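PDB 4IED: class D beta-lactamase from Fusobacterium nucleatum subsp. polymorphum, which probably hydrolyses the amide bond of beta-lactam antibiotics to give substituted beta-amino acids, and so confers resistance to them. Local coordinates for residues Leu163-Ser167 with Gln176-Lys180; Gln157-Asn162 with Tyr222-Ile226; Arg100-Lys104 with Asp181-Leu185; Ile66-Ile72 with Glu117-Met123; Glu78-Tyr82 with Pro109-Leu114. All coordinates share one frame; numbering follows the deposited sequence. Where two conformers were deposited one is given.

Interaction 1 (Leu163-Ser167 with Gln176-Lys180); sequences LLSQS and QEQVK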
# COMPACT_ATOMS: atom_id res chain seq x y z
N LEU A 163 -11.61 5.33 -1.07
CA LEU A 163 -12.07 5.76 -2.42
C LEU A 163 -11.77 4.70 -3.53
O LEU A 163 -12.62 4.39 -4.37
CB LEU A 163 -11.49 7.11 -2.79
CG LEU A 163 -11.93 8.26 -1.90
CD1 LEU A 163 -11.04 9.50 -2.17
CD2 LEU A 163 -13.39 8.52 -2.02
N LEU A 164 -10.54 4.21 -3.55
CA LEU A 164 -10.17 3.19 -4.52
C LEU A 164 -11.11 1.98 -4.47
O LEU A 164 -11.55 1.47 -5.49
CB LEU A 164 -8.72 2.68 -4.25
CG LEU A 164 -8.21 1.59 -5.22
CD1 LEU A 164 -8.30 1.96 -6.73
CD2 LEU A 164 -6.80 1.16 -4.87
N SER A 165 -11.43 1.52 -3.27
CA SER A 165 -12.22 0.28 -3.04
C SER A 165 -13.65 0.43 -3.64
O SER A 165 -14.28 -0.51 -3.94
CB SER A 165 -12.34 -0.01 -1.54
OG SER A 165 -13.16 0.93 -0.90
N GLN A 166 -14.09 1.69 -3.77
CA GLN A 166 -15.40 2.02 -4.38
C GLN A 166 -15.30 2.63 -5.80
O GLN A 166 -16.30 3.14 -6.35
CB GLN A 166 -16.01 3.04 -3.45
CG GLN A 166 -16.29 2.56 -2.02
CD GLN A 166 -16.84 3.69 -1.19
OE1 GLN A 166 -16.16 4.48 -0.50
NE2 GLN A 166 -18.13 3.90 -1.40
N SER A 167 -14.10 2.55 -6.38
CA SER A 167 -13.86 3.12 -7.73
C SER A 167 -14.28 4.58 -7.76
O SER A 167 -14.75 5.09 -8.77
CB SER A 167 -14.53 2.29 -8.84
OG SER A 167 -13.87 1.00 -8.86
N GLN A 176 -9.15 1.39 -12.07
CA GLN A 176 -9.34 1.13 -10.66
C GLN A 176 -9.67 -0.33 -10.42
O GLN A 176 -9.17 -0.96 -9.48
CB GLN A 176 -10.37 2.08 -10.02
CG GLN A 176 -9.98 3.52 -10.13
CD GLN A 176 -11.02 4.47 -9.61
OE1 GLN A 176 -11.81 5.11 -10.43
NE2 GLN A 176 -11.12 4.57 -8.33
N GLU A 177 -10.49 -0.90 -11.28
CA GLU A 177 -10.88 -2.34 -11.14
C GLU A 177 -9.63 -3.27 -11.18
O GLU A 177 -9.52 -4.23 -10.46
CB GLU A 177 -11.91 -2.75 -12.21
CG GLU A 177 -12.70 -4.00 -11.86
CD GLU A 177 -13.51 -3.75 -10.53
OE1 GLU A 177 -14.01 -2.59 -10.27
OE2 GLU A 177 -13.77 -4.72 -9.87
N GLN A 178 -8.75 -2.99 -12.12
CA GLN A 178 -7.54 -3.73 -12.29
C GLN A 178 -6.68 -3.66 -11.07
O GLN A 178 -6.16 -4.69 -10.57
CB GLN A 178 -6.77 -3.26 -13.50
CG GLN A 178 -7.31 -3.72 -14.81
CD GLN A 178 -6.52 -3.13 -15.90
OE1 GLN A 178 -5.38 -3.49 -16.20
NE2 GLN A 178 -7.07 -2.09 -16.47
N VAL A 179 -6.59 -2.47 -10.47
CA VAL A 179 -5.78 -2.36 -9.28
C VAL A 179 -6.41 -3.12 -8.09
O VAL A 179 -5.72 -3.76 -7.27
CB VAL A 179 -5.50 -0.86 -8.94
CG1 VAL A 179 -4.76 -0.75 -7.57
CG2 VAL A 179 -4.66 -0.23 -10.04
N LYS A 180 -7.73 -3.10 -7.99
CA LYS A 180 -8.40 -3.94 -7.02
C LYS A 180 -8.12 -5.41 -7.30
O LYS A 180 -7.78 -6.15 -6.35
CB LYS A 180 -9.93 -3.73 -7.11
CG LYS A 180 -10.38 -2.29 -6.75
CD LYS A 180 -11.92 -2.22 -6.74
CE LYS A 180 -12.47 -2.94 -5.49
NZ LYS A 180 -13.96 -2.91 -5.45
O HOH W 1 -15.15 -0.80 -7.19
O HOH W 2 -14.13 -0.08 -11.18

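Interaction 2 (Gln157-Asn162 with Tyr222-Ile226); sequences QVKLLN and YSFAI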
# COMPACT_ATOMS: atom_id res chain seq x y z
N GLN A 157 -3.39 7.34 3.65
CA GLN A 157 -3.49 6.06 2.90
C GLN A 157 -4.94 5.56 3.02
O GLN A 157 -5.54 5.14 2.00
CB GLN A 157 -2.57 5.02 3.44
CG GLN A 157 -1.07 5.33 3.27
CD GLN A 157 -0.35 4.45 2.31
OE1 GLN A 157 0.92 4.14 2.52
NE2 GLN A 157 -0.97 4.02 1.29
N VAL A 158 -5.52 5.53 4.20
CA VAL A 158 -6.88 5.03 4.42
C VAL A 158 -7.87 5.81 3.59
O VAL A 158 -8.79 5.23 3.02
CB VAL A 158 -7.19 5.04 5.93
CG1 VAL A 158 -8.70 4.79 6.14
CG2 VAL A 158 -6.38 3.99 6.64
N LYS A 159 -7.73 7.14 3.55
CA LYS A 159 -8.66 7.95 2.74
C LYS A 159 -8.62 7.56 1.28
O LYS A 159 -9.66 7.36 0.62
CB LYS A 159 -8.41 9.44 2.98
CG LYS A 159 -8.80 9.94 4.37
CD LYS A 159 -8.72 11.43 4.63
CE LYS A 159 -8.97 11.77 6.13
NZ LYS A 159 -8.59 13.21 6.51
N LEU A 160 -7.41 7.36 0.74
CA LEU A 160 -7.25 6.97 -0.62
C LEU A 160 -7.83 5.58 -0.91
O LEU A 160 -8.46 5.31 -1.95
CB LEU A 160 -5.82 6.99 -1.09
CG LEU A 160 -5.20 8.30 -1.42
CD1 LEU A 160 -3.67 8.14 -1.50
CD2 LEU A 160 -5.77 8.89 -2.67
N LEU A 161 -7.62 4.67 0.02
CA LEU A 161 -8.01 3.26 -0.17
C LEU A 161 -9.53 3.15 -0.06
O LEU A 161 -10.13 2.36 -0.77
CB LEU A 161 -7.31 2.39 0.86
CG LEU A 161 -5.84 2.23 0.53
CD1 LEU A 161 -5.07 1.72 1.76
CD2 LEU A 161 -5.49 1.33 -0.68
N ASN A 162 -10.14 3.91 0.84
CA ASN A 162 -11.60 3.97 0.91
C ASN A 162 -12.20 4.35 -0.45
O ASN A 162 -13.17 3.76 -0.95
CB ASN A 162 -12.06 4.90 2.01
CG ASN A 162 -13.59 5.03 1.99
OD1 ASN A 162 -14.32 4.08 2.15
ND2 ASN A 162 -13.99 6.18 1.78
N TYR A 222 -13.90 -2.02 5.02
CA TYR A 222 -12.98 -1.56 6.08
C TYR A 222 -11.67 -1.25 5.45
O TYR A 222 -10.98 -2.17 5.02
CB TYR A 222 -12.83 -2.63 7.17
CG TYR A 222 -14.12 -3.11 7.77
CD1 TYR A 222 -14.81 -4.14 7.13
CD2 TYR A 222 -14.62 -2.61 8.98
CE1 TYR A 222 -15.99 -4.66 7.62
CE2 TYR A 222 -15.87 -3.08 9.41
CZ TYR A 222 -16.53 -4.09 8.74
OH TYR A 222 -17.80 -4.59 9.19
N SER A 223 -11.32 0.04 5.37
CA SER A 223 -10.04 0.40 4.76
C SER A 223 -9.04 0.59 5.91
O SER A 223 -9.39 1.06 6.99
CB SER A 223 -10.16 1.71 4.03
OG SER A 223 -10.99 1.50 2.86
N PHE A 224 -7.81 0.17 5.70
CA PHE A 224 -6.85 0.15 6.82
C PHE A 224 -5.46 0.47 6.34
O PHE A 224 -5.03 0.35 5.22
CB PHE A 224 -6.83 -1.21 7.51
CG PHE A 224 -6.25 -2.32 6.64
CD1 PHE A 224 -4.85 -2.57 6.59
CD2 PHE A 224 -7.10 -3.14 5.91
CE1 PHE A 224 -4.34 -3.56 5.81
CE2 PHE A 224 -6.56 -4.15 5.13
CZ PHE A 224 -5.19 -4.33 5.07
N ALA A 225 -4.71 1.00 7.35
CA ALA A 225 -3.23 1.19 7.32
C ALA A 225 -2.57 1.03 8.67
O ALA A 225 -3.03 1.66 9.63
CB ALA A 225 -2.90 2.56 6.77
N ILE A 226 -1.53 0.20 8.66
CA ILE A 226 -0.66 0.06 9.84
C ILE A 226 0.72 0.42 9.37
O ILE A 226 1.16 0.13 8.26
CB ILE A 226 -0.72 -1.35 10.42
CG1 ILE A 226 0.01 -1.45 11.81
CG2 ILE A 226 -0.16 -2.42 9.50
CD1 ILE A 226 -0.36 -2.73 12.50

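Interaction 3 (Arg100-Lys104 with Asp181-Leu185); sequences RYAIK and DITIL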
# COMPACT_ATOMS: atom_id res chain seq x y z
N ARG A 100 0.61 -7.33 -12.77
CA ARG A 100 -0.03 -8.21 -11.82
C ARG A 100 0.93 -9.03 -11.02
O ARG A 100 0.87 -9.04 -9.79
CB ARG A 100 -1.03 -9.12 -12.54
CG ARG A 100 -1.70 -10.11 -11.64
CD ARG A 100 -2.56 -11.16 -12.42
NE ARG A 100 -3.67 -10.55 -13.18
CZ ARG A 100 -4.80 -10.07 -12.69
NH1 ARG A 100 -5.07 -10.17 -11.36
NH2 ARG A 100 -5.59 -9.47 -13.59
N TYR A 101 1.87 -9.69 -11.70
CA TYR A 101 2.88 -10.46 -11.00
C TYR A 101 3.78 -9.55 -10.25
O TYR A 101 4.15 -9.82 -9.07
CB TYR A 101 3.67 -11.24 -12.03
CG TYR A 101 4.79 -12.04 -11.36
CD1 TYR A 101 4.56 -13.24 -10.78
CD2 TYR A 101 6.09 -11.57 -11.39
CE1 TYR A 101 5.58 -13.96 -10.12
CE2 TYR A 101 7.12 -12.28 -10.74
CZ TYR A 101 6.83 -13.45 -10.13
OH TYR A 101 7.75 -14.25 -9.49
N ALA A 102 4.16 -8.46 -10.89
CA ALA A 102 5.14 -7.55 -10.27
C ALA A 102 4.66 -7.01 -8.90
O ALA A 102 5.40 -6.94 -7.91
CB ALA A 102 5.48 -6.44 -11.16
N ILE A 103 3.38 -6.66 -8.79
CA ILE A 103 2.89 -6.13 -7.50
C ILE A 103 2.83 -7.23 -6.44
O ILE A 103 3.15 -6.98 -5.27
CB ILE A 103 1.59 -5.33 -7.63
CG1 ILE A 103 1.32 -4.48 -6.39
CG2 ILE A 103 0.38 -6.30 -7.86
CD1 ILE A 103 0.19 -3.45 -6.53
N LYS A 104 2.49 -8.46 -6.85
CA LYS A 104 2.31 -9.51 -5.93
C LYS A 104 3.62 -9.91 -5.23
O LYS A 104 3.63 -10.28 -4.05
CB LYS A 104 1.75 -10.74 -6.66
CG LYS A 104 0.27 -10.60 -6.97
CD LYS A 104 -0.18 -11.71 -7.91
CE LYS A 104 -1.66 -11.68 -8.27
NZ LYS A 104 -2.55 -12.13 -7.18
N ASP A 181 -8.19 -5.86 -8.53
CA ASP A 181 -8.04 -7.26 -8.80
C ASP A 181 -6.62 -7.77 -8.45
O ASP A 181 -6.45 -8.84 -7.89
CB ASP A 181 -8.32 -7.53 -10.24
CG ASP A 181 -8.60 -9.00 -10.51
OD1 ASP A 181 -9.70 -9.50 -10.10
OD2 ASP A 181 -7.79 -9.67 -11.20
N ILE A 182 -5.60 -7.01 -8.78
CA ILE A 182 -4.20 -7.44 -8.52
C ILE A 182 -3.79 -7.44 -7.08
O ILE A 182 -2.80 -8.10 -6.75
CB ILE A 182 -3.19 -6.62 -9.35
CG1 ILE A 182 -3.06 -5.17 -8.88
CG2 ILE A 182 -3.56 -6.74 -10.86
CD1 ILE A 182 -2.20 -4.25 -9.68
N THR A 183 -4.52 -6.70 -6.27
CA THR A 183 -4.27 -6.61 -4.84
C THR A 183 -5.05 -7.60 -3.98
O THR A 183 -4.91 -7.54 -2.72
CB THR A 183 -4.46 -5.19 -4.29
OG1 THR A 183 -5.80 -4.75 -4.60
CG2 THR A 183 -3.39 -4.16 -4.83
N ILE A 184 -5.77 -8.56 -4.55
CA ILE A 184 -6.48 -9.54 -3.78
C ILE A 184 -5.45 -10.41 -3.04
O ILE A 184 -4.61 -11.03 -3.68
CB ILE A 184 -7.39 -10.39 -4.65
CG1 ILE A 184 -8.49 -9.48 -5.25
CG2 ILE A 184 -7.94 -11.48 -3.78
CD1 ILE A 184 -9.34 -10.16 -6.30
N LEU A 185 -5.65 -10.52 -1.74
CA LEU A 185 -4.83 -11.38 -0.90
C LEU A 185 -5.53 -12.62 -0.42
O LEU A 185 -5.05 -13.71 -0.56
CB LEU A 185 -4.33 -10.56 0.28
CG LEU A 185 -3.40 -9.34 0.01
CD1 LEU A 185 -3.15 -8.60 1.33
CD2 LEU A 185 -2.14 -9.72 -0.76
O HOH W 3 -5.08 -11.29 -8.39
O HOH W 4 -2.48 -10.17 -5.03

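Interaction 4 (Ile66-Ile72 with Glu117-Met123); sequences IGLENGI and ELGKERM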
# COMPACT_ATOMS: atom_id res chain seq x y z
N ILE A 66 -1.54 5.04 -11.91
CA ILE A 66 -1.07 6.07 -12.79
C ILE A 66 -0.51 5.52 -14.08
O ILE A 66 -0.70 6.07 -15.18
CB ILE A 66 0.01 6.93 -12.10
CG1 ILE A 66 -0.59 7.64 -10.87
CG2 ILE A 66 0.63 7.92 -13.00
CD1 ILE A 66 0.43 8.17 -9.86
N GLY A 67 0.18 4.40 -14.04
CA GLY A 67 0.65 3.76 -15.27
C GLY A 67 -0.44 3.32 -16.22
O GLY A 67 -0.34 3.52 -17.40
N LEU A 68 -1.48 2.69 -15.62
CA LEU A 68 -2.64 2.35 -16.45
C LEU A 68 -3.29 3.56 -17.03
O LEU A 68 -3.66 3.53 -18.23
CB LEU A 68 -3.66 1.58 -15.62
CG LEU A 68 -3.21 0.17 -15.13
CD1 LEU A 68 -4.19 -0.27 -14.06
CD2 LEU A 68 -3.06 -0.80 -16.32
N GLU A 69 -3.44 4.63 -16.23
CA GLU A 69 -4.20 5.80 -16.72
C GLU A 69 -3.49 6.44 -17.93
O GLU A 69 -4.12 6.96 -18.86
CB GLU A 69 -4.38 6.81 -15.56
CG GLU A 69 -5.46 7.82 -15.81
CD GLU A 69 -6.92 7.32 -15.68
OE1 GLU A 69 -7.15 6.18 -15.40
OE2 GLU A 69 -7.75 8.18 -15.98
N ASN A 70 -2.14 6.36 -17.92
CA ASN A 70 -1.33 6.86 -19.00
C ASN A 70 -1.08 5.89 -20.14
O ASN A 70 -0.29 6.16 -21.06
CB ASN A 70 -0.01 7.42 -18.47
CG ASN A 70 -0.22 8.71 -17.69
OD1 ASN A 70 -0.19 8.72 -16.43
ND2 ASN A 70 -0.37 9.72 -18.36
N GLY A 71 -1.68 4.72 -20.07
CA GLY A 71 -1.46 3.78 -21.16
C GLY A 71 -0.03 3.21 -21.30
O GLY A 71 0.35 2.78 -22.39
N ILE A 72 0.72 3.17 -20.18
CA ILE A 72 2.09 2.65 -20.29
C ILE A 72 2.04 1.16 -20.63
O ILE A 72 2.91 0.66 -21.34
CB ILE A 72 2.86 2.89 -18.99
CG1 ILE A 72 2.90 4.40 -18.60
CG2 ILE A 72 4.24 2.32 -19.13
CD1 ILE A 72 3.48 5.32 -19.63
N GLU A 117 9.42 5.30 -17.27
CA GLU A 117 8.65 5.49 -18.54
C GLU A 117 7.62 6.57 -18.33
O GLU A 117 7.38 7.39 -19.20
CB GLU A 117 8.06 4.16 -18.99
CG GLU A 117 9.16 3.23 -19.46
CD GLU A 117 8.71 1.96 -20.09
OE1 GLU A 117 9.61 1.08 -20.20
OE2 GLU A 117 7.51 1.88 -20.48
N LEU A 118 6.95 6.58 -17.17
CA LEU A 118 6.02 7.68 -16.87
C LEU A 118 6.70 9.06 -16.97
O LEU A 118 6.22 9.94 -17.65
CB LEU A 118 5.36 7.51 -15.52
CG LEU A 118 4.19 6.51 -15.51
CD1 LEU A 118 3.94 6.11 -14.02
CD2 LEU A 118 2.93 7.09 -16.08
N GLY A 119 7.86 9.14 -16.37
CA GLY A 119 8.61 10.40 -16.29
C GLY A 119 8.09 11.36 -15.25
O GLY A 119 6.96 11.26 -14.79
N LYS A 120 8.91 12.36 -14.91
CA LYS A 120 8.53 13.25 -13.84
C LYS A 120 7.19 13.99 -14.03
O LYS A 120 6.37 14.16 -13.11
CB LYS A 120 9.66 14.22 -13.53
CG LYS A 120 9.40 15.04 -12.27
CD LYS A 120 10.62 15.78 -11.66
CE LYS A 120 10.18 16.49 -10.40
NZ LYS A 120 11.22 17.25 -9.73
N GLU A 121 7.00 14.54 -15.21
CA GLU A 121 5.81 15.32 -15.45
C GLU A 121 4.54 14.50 -15.25
O GLU A 121 3.61 14.92 -14.57
CB GLU A 121 5.84 15.99 -16.86
CG GLU A 121 4.61 16.77 -17.24
CD GLU A 121 4.72 17.49 -18.63
OE1 GLU A 121 4.53 18.71 -18.69
OE2 GLU A 121 4.97 16.86 -19.68
N ARG A 122 4.50 13.34 -15.83
CA ARG A 122 3.25 12.51 -15.75
C ARG A 122 3.13 11.92 -14.37
O ARG A 122 2.02 11.82 -13.82
CB ARG A 122 3.24 11.40 -16.80
CG ARG A 122 3.07 11.93 -18.20
CD ARG A 122 2.79 10.85 -19.24
NE ARG A 122 3.93 9.97 -19.38
CZ ARG A 122 3.97 9.07 -20.37
NH1 ARG A 122 2.91 8.90 -21.22
NH2 ARG A 122 5.05 8.35 -20.51
N MET A 123 4.24 11.57 -13.73
CA MET A 123 4.16 11.06 -12.41
C MET A 123 3.62 12.14 -11.45
O MET A 123 2.79 11.90 -10.60
CB MET A 123 5.54 10.59 -11.88
CG MET A 123 5.52 9.87 -10.54
SD MET A 123 4.56 8.34 -10.46
CE MET A 123 5.80 7.26 -11.16
O HOH W 5 1.78 6.38 -22.88

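Interaction 5 (Glu78-Tyr82 with Pro109-Leu114); sequences EMFYY and PAYKKL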
# COMPACT_ATOMS: atom_id res chain seq x y z
N GLU A 78 -0.50 -7.49 -19.35
CA GLU A 78 0.41 -7.36 -20.50
C GLU A 78 1.85 -7.45 -20.08
O GLU A 78 2.27 -6.69 -19.19
CB GLU A 78 0.16 -6.05 -21.18
CG GLU A 78 0.81 -5.98 -22.58
CD GLU A 78 0.57 -4.69 -23.31
OE1 GLU A 78 0.89 -3.63 -22.78
OE2 GLU A 78 0.02 -4.75 -24.45
N MET A 79 2.60 -8.25 -20.76
CA MET A 79 4.04 -8.36 -20.40
C MET A 79 4.66 -6.94 -20.54
O MET A 79 4.42 -6.23 -21.52
CB MET A 79 4.78 -9.39 -21.21
CG MET A 79 4.20 -10.79 -21.05
SD MET A 79 4.03 -11.36 -19.36
CE MET A 79 5.63 -11.56 -18.73
N PHE A 80 5.47 -6.61 -19.55
CA PHE A 80 6.05 -5.25 -19.42
C PHE A 80 7.51 -5.22 -19.00
O PHE A 80 8.26 -4.45 -19.60
CB PHE A 80 5.23 -4.49 -18.36
CG PHE A 80 5.82 -3.09 -18.07
CD1 PHE A 80 5.76 -2.12 -19.03
CD2 PHE A 80 6.38 -2.84 -16.81
CE1 PHE A 80 6.33 -0.84 -18.81
CE2 PHE A 80 6.90 -1.56 -16.60
CZ PHE A 80 6.94 -0.62 -17.61
N TYR A 81 7.89 -5.99 -17.99
CA TYR A 81 9.27 -6.00 -17.50
C TYR A 81 9.99 -7.19 -18.10
O TYR A 81 9.49 -8.35 -18.04
CB TYR A 81 9.30 -6.09 -15.98
CG TYR A 81 10.66 -6.27 -15.44
CD1 TYR A 81 11.53 -5.22 -15.35
CD2 TYR A 81 11.04 -7.48 -14.95
CE1 TYR A 81 12.82 -5.48 -14.88
CE2 TYR A 81 12.33 -7.72 -14.45
CZ TYR A 81 13.20 -6.71 -14.40
OH TYR A 81 14.51 -6.95 -13.92
N TYR A 82 11.15 -6.97 -18.64
CA TYR A 82 11.96 -7.99 -19.30
C TYR A 82 13.24 -8.15 -18.51
O TYR A 82 14.09 -7.21 -18.39
CB TYR A 82 12.26 -7.58 -20.78
CG TYR A 82 11.01 -7.42 -21.63
CD1 TYR A 82 10.45 -8.52 -22.29
CD2 TYR A 82 10.43 -6.25 -21.72
CE1 TYR A 82 9.26 -8.37 -23.04
CE2 TYR A 82 9.22 -6.07 -22.40
CZ TYR A 82 8.67 -7.14 -23.05
OH TYR A 82 7.47 -6.94 -23.79
N PRO A 109 12.39 -3.75 -9.56
CA PRO A 109 12.85 -3.25 -10.85
C PRO A 109 11.79 -2.99 -11.88
O PRO A 109 11.94 -2.12 -12.79
CB PRO A 109 13.81 -4.32 -11.35
CG PRO A 109 13.80 -5.42 -10.27
CD PRO A 109 13.00 -5.00 -9.11
N ALA A 110 10.68 -3.71 -11.85
CA ALA A 110 9.56 -3.53 -12.79
C ALA A 110 8.90 -2.17 -12.50
O ALA A 110 8.56 -1.49 -13.43
CB ALA A 110 8.56 -4.66 -12.61
N TYR A 111 8.74 -1.80 -11.22
CA TYR A 111 8.12 -0.57 -10.89
C TYR A 111 9.07 0.64 -11.06
O TYR A 111 8.61 1.75 -11.38
CB TYR A 111 7.48 -0.61 -9.50
CG TYR A 111 6.11 -1.24 -9.58
CD1 TYR A 111 5.95 -2.64 -9.43
CD2 TYR A 111 5.00 -0.45 -9.81
CE1 TYR A 111 4.72 -3.20 -9.67
CE2 TYR A 111 3.76 -1.04 -9.99
CZ TYR A 111 3.64 -2.41 -9.86
OH TYR A 111 2.39 -3.00 -10.04
N LYS A 112 10.37 0.40 -10.98
CA LYS A 112 11.33 1.49 -11.34
C LYS A 112 11.19 1.73 -12.88
O LYS A 112 11.17 2.88 -13.33
CB LYS A 112 12.71 1.10 -10.94
CG LYS A 112 12.93 1.16 -9.49
CD LYS A 112 14.40 0.90 -9.13
CE LYS A 112 14.70 1.18 -7.68
NZ LYS A 112 16.10 1.01 -7.31
N LYS A 113 11.14 0.69 -13.69
CA LYS A 113 10.91 0.86 -15.12
C LYS A 113 9.62 1.61 -15.40
O LYS A 113 9.59 2.54 -16.23
CB LYS A 113 10.85 -0.53 -15.78
CG LYS A 113 10.58 -0.53 -17.28
CD LYS A 113 10.63 -1.94 -17.81
CE LYS A 113 10.43 -1.98 -19.27
NZ LYS A 113 11.37 -1.06 -19.99
N LEU A 114 8.52 1.24 -14.71
CA LEU A 114 7.28 1.98 -14.85
C LEU A 114 7.43 3.48 -14.56
O LEU A 114 6.99 4.33 -15.32
CB LEU A 114 6.22 1.35 -13.95
CG LEU A 114 4.79 1.94 -14.08
CD1 LEU A 114 4.27 1.92 -15.43
CD2 LEU A 114 3.86 1.30 -13.13

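Interaction 1 (Leu163-Ser167 with Gln176-Lys180)
Lys180 reaches from the last turn of helix 173-182 to a carbonyl at the C-terminal end of helix 154-165: its NZ donates to Ser165 O at 2.9 Å, the one clear direct hydrogen bond between the segments. The ammonium does not approach in the plane of that carbonyl but is tilted 30° from it, with a C=O...N angle of 139°. Its chain leaves CB with CG anti to the carbonyl carbon and then bends at chi3 (73°), which carries CE close to Ser165 O. Two waters extend the polar side. Water 1 accepts from Lys180 NZ at 3.0 Å and donates to Ser167 OG at 2.8 Å; water 2 accepts from Ser167 OG and donates to Glu177 OE1 at 2.7 Å, so the serine hydroxyl is linked by water to both a lysine and a carboxylate. The apolar half is made by the two branches of Leu164. CD1 lies against Gln176 CB, 3.9 Å away, while CD2 meets Val179 CG1 at the same distance, the leucine and valine crossing nearly at right angles. Trp214 of strand 208-216 also packs on Leu164 and Lys180. Ser167, with positive phi, is the C-prime residue of a Schellman motif: its N returns to Leu164 O at 2.9 Å, and the next residue's N returns to Leu163 O. The arrangement is that of a helix C-terminus closed by a Schellman turn and packed against the next helix, 173-182.

Interaction 2 (Gln157-Asn162 with Tyr222-Ile226)
Val158 lays its two methyls on the backbone of the strand. CG1, anti to the backbone N (chi1 169°), lies 3.9 Å from Ser223 O, whereas CG2 is turned to the amide that follows Phe224 and comes within 3.5 Å of Ala225 N. The same Val158 CG2 also lies 3.8 Å from the methyl carbon Ala225 CB. One turn on, Leu161 points its CB at the strand and sends CD1 to Phe224 O at 3.7 Å. Helix 154-165 thus lies on one face of the antiparallel sheet of the beta-lactamase fold, its short segment running at 151° to strand 222-226 with the axes 7.1 Å apart. Small residues, Ser223 and Ala225, face the helix, while Phe224 directs its CB away, to the other face, where it packs on Val243 of helix 238-249. Ser223 OG comes beside Asn162, 3.2 Å from Asn162 CA. Gln157 uses its CB alone here, 4.2 Å from Ala225 CB; a bend at chi2 (-111°) leads its amide off to Ser58, whose OG is hydrogen-bonded to Gln157 OE1.

Interaction 3 (Arg100-Lys104 with Asp181-Leu185)
The end of helix 173-182, where the chain turns into edge strand 184-187 of the sheet, is packed against the short helix 99-105 through a salt bridge, an isoleucine pair and two waters. Arg100 NH1 donates to Asp181 OD2 at 2.8 Å with an N-H...O angle of 147°; the bond from NH2 to the same oxygen is weak. OD2 is met on its anti side, and the guanidinium and carboxylate planes stand 83° apart, so this is no flat two-pronged pairing: one oxygen serves both nitrogens. Ile182 CG2 sits over one guanidinium face, toward the rim, 3.8 Å from Arg100 NH1. Arg100 NE has a second acidic partner in Asp77, so the guanidinium is fixed between two carboxylates. Beneath this polar layer Ile103 and Ile182 cross at about a right angle; a chi1 of 70° in Ile182 sets its CG1 and CD1 against Ile103 CG2, with Ile103 CG2 3.8 Å from Ile182 CG1. Ile103 CD1 reaches on to Thr183 CG2. Thr183 is the first residue to leave the helix, and its OG1 is hydrogen-bonded to Val179 O. Across this junction lies Lys104, whose NZ donates to both waters. Water 3 gives its hydrogen to Asp181 O, while water 4 donates to Ile182 O and Ile184 O, each at 2.7 Å, thereby satisfying carbonyls where helical bonding ceases.

Interaction 4 (Ile66-Ile72 with Glu117-Met123)
Ile72 CD1 covers one face of the Arg122 guanidinium, coming within 3.5 Å of NH2, while at the edge of the group, in its plane, lie the carbonyls of Glu117 and Leu118. Arg122 NE donates to Leu118 O at 2.9 Å, almost straight (172°) and on a carbonyl lone pair, and NH2 to Glu117 O at 2.8 Å. These two bonds within helix 108-130 fix the rotation of the flat group and span the kinked turn, where the N atoms of Lys120 and Glu121 have no bond to the turn before. Arg122 NH1 is joined to Asn70 O through water 5. Helix 62-69 ends here in a Schellman motif: Gly71 has positive phi and Ile72 N is bonded back to Gly67 O, which swings Ile72 toward helix 108-130. The hydrophobic centre is Leu118. Its CD2 packs on Ile72 CG1 at 3.7 Å, and CD1 meets Ile66 CG2 at 3.9 Å, the leucine and Ile66 crossing at about a right angle. Ile66 presents CG2 because that branch is anti to the backbone N; its other arm, ending in CD1, runs to Met123 SD at 4.2 Å.

Interaction 5 (Glu78-Tyr82 with Pro109-Leu114)
The Phe80 ring takes the aliphatic chain of Lys113, in the conformer given, over one face and backbone atoms at its edge. Lys113 CD stands 4.3 Å from the Phe80 ring centroid, 28° off the normal, a CH-pi contact; Ala110 O and Leu114 N lie near the ring plane, the former 3.6 Å from Phe80 CE2. Tyr81 meets the preceding turn of the helix. Ala110 N lies over a face of its ring, Tyr81 CB touches Ala110 CB at 3.7 Å, and Tyr81 CE1 packs on Pro109 CB at 3.8 Å. Both aromatic residues hold CG anti to the backbone N, which carries their rings to the helix. Behind them Phe80 and Tyr81 both face Ser97 in a classic beta bulge. Lys113 is extended until it bends at chi4 (52°), and in this conformer its NZ makes a salt bridge with Glu117. With Lys113 NZ 5.5 Å from the Phe80 centroid, any cation-pi attraction is at most weak, which implies that the lysine contributes mainly its methylenes here, its charge being answered by Glu117.

Overall arrangement
Interactions 4 and 5 share helix 108-130, with centres 12 Å apart, and touch where Ile72 CG2 lies 3.7 Å from Leu114 CD1. Interaction 5 meets interaction 3 through Tyr111, whose OH is 3.4 Å from Ile103 CB. Helix 173-182 carries both interactions 3 and 1, and Val179 CG2 packs 4.0 Å from Leu68 CD1, linking interaction 1 to interaction 4. Helix 154-165 runs from interaction 2, on the sheet, into interaction 1; interaction 2 lies 26 Å between centres from interaction 5. The carboxylated Lys60, a hallmark of class D active sites, lies two residues before helix 62-69 of interaction 4. A bound magnesium ion lies about 5 Å from the Lys180 side chain.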